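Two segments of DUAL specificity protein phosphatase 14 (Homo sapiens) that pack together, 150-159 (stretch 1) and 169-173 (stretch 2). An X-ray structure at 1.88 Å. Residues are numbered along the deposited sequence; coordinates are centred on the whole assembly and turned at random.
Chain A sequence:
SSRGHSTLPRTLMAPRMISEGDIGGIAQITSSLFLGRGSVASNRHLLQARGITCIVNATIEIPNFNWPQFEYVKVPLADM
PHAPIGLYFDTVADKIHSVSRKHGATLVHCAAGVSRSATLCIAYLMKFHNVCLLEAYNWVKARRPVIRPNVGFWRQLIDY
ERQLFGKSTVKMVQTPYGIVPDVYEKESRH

Stretch 1 150-159: NVGFWRQLID
Stretch 2 (169-173) TVKMV

Stretch 1 is a loop residue, Asn150, followed by a helix that runs from Val151 through Asp159 and beyond; stretch 2 is an extended segment that becomes a strand at Met172. Helical residues keep phi/psi near -60/-40, whereas Val170 (-136/139), Lys171 (-123/148), Met172 (-84/131) and Val173 (-130/146) are extended, and Thr169 (-116/1) precedes them. The register is set by CA separations of 7.3 Å between Arg155 and Met172 and 6.8 Å between Ile158 and Val170, so stretch 2 advances toward the start of the helix as its numbering rises.

The helix is held by backbone hydrogen bonds of i to i+4 type, from Trp154 N to Asn150 O (3.1 Å) through Asp159 N to Arg155 O (3.1 Å). Asn150 caps its N-terminus: with chi1 at 75° (p), OD1 accepts from Phe153 N at 3.0 Å and a nearly linear 167°, satisfying an amide that has no preceding helical turn to bond to.

No hydrogen bond joins the two stretches. Their contact, which buries 299 Å² in all, is made largely by apolar packing. Val151, Trp154 and Ile158 recur at intervals of three and four, which places them on one helical face, each with its CA-to-CB bond toward stretch 2. The extended backbone alternates in turn: Val170 and Met172 point toward the helix, while Lys171 points away and leaves its flexible, charged chain outside the apolar contact.

Met172 gives up the most surface, 95 Å². Its m, m, m rotamer (-57°, -64°, -66°) carries the unbranched chain in against the helix. Met172 CG and SD each lie 3.6 Å from Ile158 CD1, SD is also 3.9 Å from Trp154 CB, and CE is 4.1 Å from Val151 CB. Val151 is in the m rotamer (-65°). Arg155, whose CA-to-CB bond points sideways, adds its aliphatic portion, with CG 4.2 Å from Met172 CE.

Val170, in the t rotamer (179°), places CG1 3.9 Å from Trp154 CZ3 and 4.2 Å from Ile158 CD1. Trp154 (chi1 -87°, chi2 106°) meets this methyl obliquely, and its NE1 is hydrogen-bonded elsewhere in the structure, so the indole can be buried without leaving its polar atom unpaired. Ile158 (chi1 -73°, chi2 162°) extends CD1 to both Val170 and Met172.

Side chains also pack against backbone: Ile158 CD1 lies 3.5 Å from Val170 O, and Met172 CE lies 3.7 Å from Val151 O.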

# COMPACT_ATOMS: atom_id res chain seq x y z
N ASN A 150 16.54 -11.23 -3.00
CA ASN A 150 15.41 -10.72 -2.25
C ASN A 150 14.10 -11.13 -2.95
O ASN A 150 14.14 -11.62 -4.06
CB ASN A 150 15.56 -9.22 -1.97
CG ASN A 150 15.28 -8.36 -3.17
OD1 ASN A 150 14.25 -8.48 -3.82
ND2 ASN A 150 16.18 -7.42 -3.43
N VAL A 151 12.95 -11.00 -2.29
CA VAL A 151 11.71 -11.55 -2.89
C VAL A 151 11.26 -10.85 -4.18
O VAL A 151 10.66 -11.51 -5.05
CB VAL A 151 10.54 -11.64 -1.89
CG1 VAL A 151 10.91 -12.68 -0.79
CG2 VAL A 151 10.19 -10.25 -1.33
N GLY A 152 11.56 -9.55 -4.32
CA GLY A 152 11.26 -8.82 -5.55
C GLY A 152 12.10 -9.30 -6.73
O GLY A 152 11.60 -9.49 -7.86
N PHE A 153 13.37 -9.55 -6.45
CA PHE A 153 14.26 -10.13 -7.43
C PHE A 153 13.73 -11.50 -7.89
O PHE A 153 13.80 -11.82 -9.08
CB PHE A 153 15.70 -10.25 -6.89
CG PHE A 153 16.41 -8.91 -6.68
CD1 PHE A 153 17.70 -8.90 -6.15
CD2 PHE A 153 15.84 -7.69 -7.02
CE1 PHE A 153 18.40 -7.71 -5.97
CE2 PHE A 153 16.53 -6.48 -6.83
CZ PHE A 153 17.81 -6.50 -6.30
N TRP A 154 13.26 -12.33 -6.96
CA TRP A 154 12.58 -13.58 -7.29
C TRP A 154 11.38 -13.40 -8.23
O TRP A 154 11.28 -14.12 -9.21
CB TRP A 154 12.19 -14.36 -6.03
CG TRP A 154 13.30 -15.23 -5.57
CD1 TRP A 154 14.10 -15.04 -4.49
CD2 TRP A 154 13.75 -16.44 -6.19
NE1 TRP A 154 15.02 -16.04 -4.39
CE2 TRP A 154 14.84 -16.92 -5.43
CE3 TRP A 154 13.35 -17.16 -7.33
CZ2 TRP A 154 15.52 -18.10 -5.75
CZ3 TRP A 154 14.02 -18.35 -7.64
CH2 TRP A 154 15.10 -18.79 -6.85
N ARG A 155 10.47 -12.47 -7.93
CA ARG A 155 9.35 -12.14 -8.84
C ARG A 155 9.87 -11.84 -10.26
O ARG A 155 9.35 -12.33 -11.24
CB ARG A 155 8.52 -10.95 -8.34
CG ARG A 155 7.73 -11.23 -7.09
CD ARG A 155 6.70 -10.13 -6.80
NE ARG A 155 7.29 -8.83 -6.44
CZ ARG A 155 7.66 -8.44 -5.21
NH1 ARG A 155 7.54 -9.25 -4.15
NH2 ARG A 155 8.16 -7.23 -5.04
N GLN A 156 10.96 -11.09 -10.32
CA GLN A 156 11.50 -10.67 -11.61
C GLN A 156 12.16 -11.83 -12.34
O GLN A 156 11.98 -11.98 -13.55
CB GLN A 156 12.46 -9.48 -11.41
CG GLN A 156 11.78 -8.22 -10.89
CD GLN A 156 12.72 -7.05 -10.68
OE1 GLN A 156 13.45 -6.66 -11.60
NE2 GLN A 156 12.69 -6.44 -9.48
N LEU A 157 12.90 -12.67 -11.61
CA LEU A 157 13.48 -13.90 -12.19
C LEU A 157 12.42 -14.85 -12.75
O LEU A 157 12.63 -15.48 -13.79
CB LEU A 157 14.32 -14.65 -11.15
CG LEU A 157 15.69 -14.07 -10.85
CD1 LEU A 157 16.27 -14.72 -9.62
CD2 LEU A 157 16.63 -14.16 -12.06
N ILE A 158 11.31 -14.97 -12.03
CA ILE A 158 10.20 -15.86 -12.41
C ILE A 158 9.56 -15.38 -13.72
O ILE A 158 9.28 -16.18 -14.60
CB ILE A 158 9.13 -16.01 -11.31
CG1 ILE A 158 9.65 -16.87 -10.16
CG2 ILE A 158 7.83 -16.64 -11.90
CD1 ILE A 158 8.88 -16.75 -8.80
N ASP A 159 9.35 -14.06 -13.82
CA ASP A 159 8.86 -13.47 -15.07
C ASP A 159 9.83 -13.74 -16.22
O ASP A 159 9.40 -14.13 -17.29
CB ASP A 159 8.59 -11.95 -14.92
CG ASP A 159 7.82 -11.39 -16.12
OD1 ASP A 159 8.44 -11.17 -17.17
OD2 ASP A 159 6.60 -11.18 -16.01
N THR A 169 9.41 -22.78 -12.93
CA THR A 169 9.80 -23.88 -12.06
C THR A 169 9.93 -23.48 -10.59
O THR A 169 10.27 -24.33 -9.74
CB THR A 169 11.11 -24.53 -12.58
OG1 THR A 169 12.16 -23.56 -12.63
CG2 THR A 169 10.88 -25.10 -14.00
N VAL A 170 9.66 -22.20 -10.31
CA VAL A 170 9.55 -21.66 -8.95
C VAL A 170 8.32 -20.75 -8.92
O VAL A 170 8.07 -20.00 -9.86
CB VAL A 170 10.80 -20.82 -8.57
CG1 VAL A 170 10.67 -20.23 -7.15
CG2 VAL A 170 12.07 -21.66 -8.70
N LYS A 171 7.57 -20.84 -7.83
CA LYS A 171 6.35 -20.07 -7.60
C LYS A 171 6.52 -19.28 -6.31
O LYS A 171 7.15 -19.75 -5.37
CB LYS A 171 5.17 -21.01 -7.39
CG LYS A 171 4.08 -20.86 -8.41
CD LYS A 171 3.25 -22.15 -8.58
CE LYS A 171 2.22 -22.36 -7.46
NZ LYS A 171 0.94 -22.91 -8.04
N MET A 172 5.90 -18.11 -6.26
CA MET A 172 5.82 -17.33 -5.02
C MET A 172 4.64 -17.88 -4.22
O MET A 172 3.54 -18.07 -4.75
CB MET A 172 5.67 -15.84 -5.33
CG MET A 172 6.80 -15.28 -6.20
SD MET A 172 8.46 -15.32 -5.48
CE MET A 172 8.31 -14.19 -4.13
N VAL A 173 4.90 -18.14 -2.95
CA VAL A 173 3.92 -18.72 -2.04
C VAL A 173 3.86 -17.90 -0.76
O VAL A 173 4.86 -17.33 -0.32
CB VAL A 173 4.22 -20.21 -1.75
CG1 VAL A 173 4.16 -21.06 -3.08
CG2 VAL A 173 5.54 -20.38 -0.99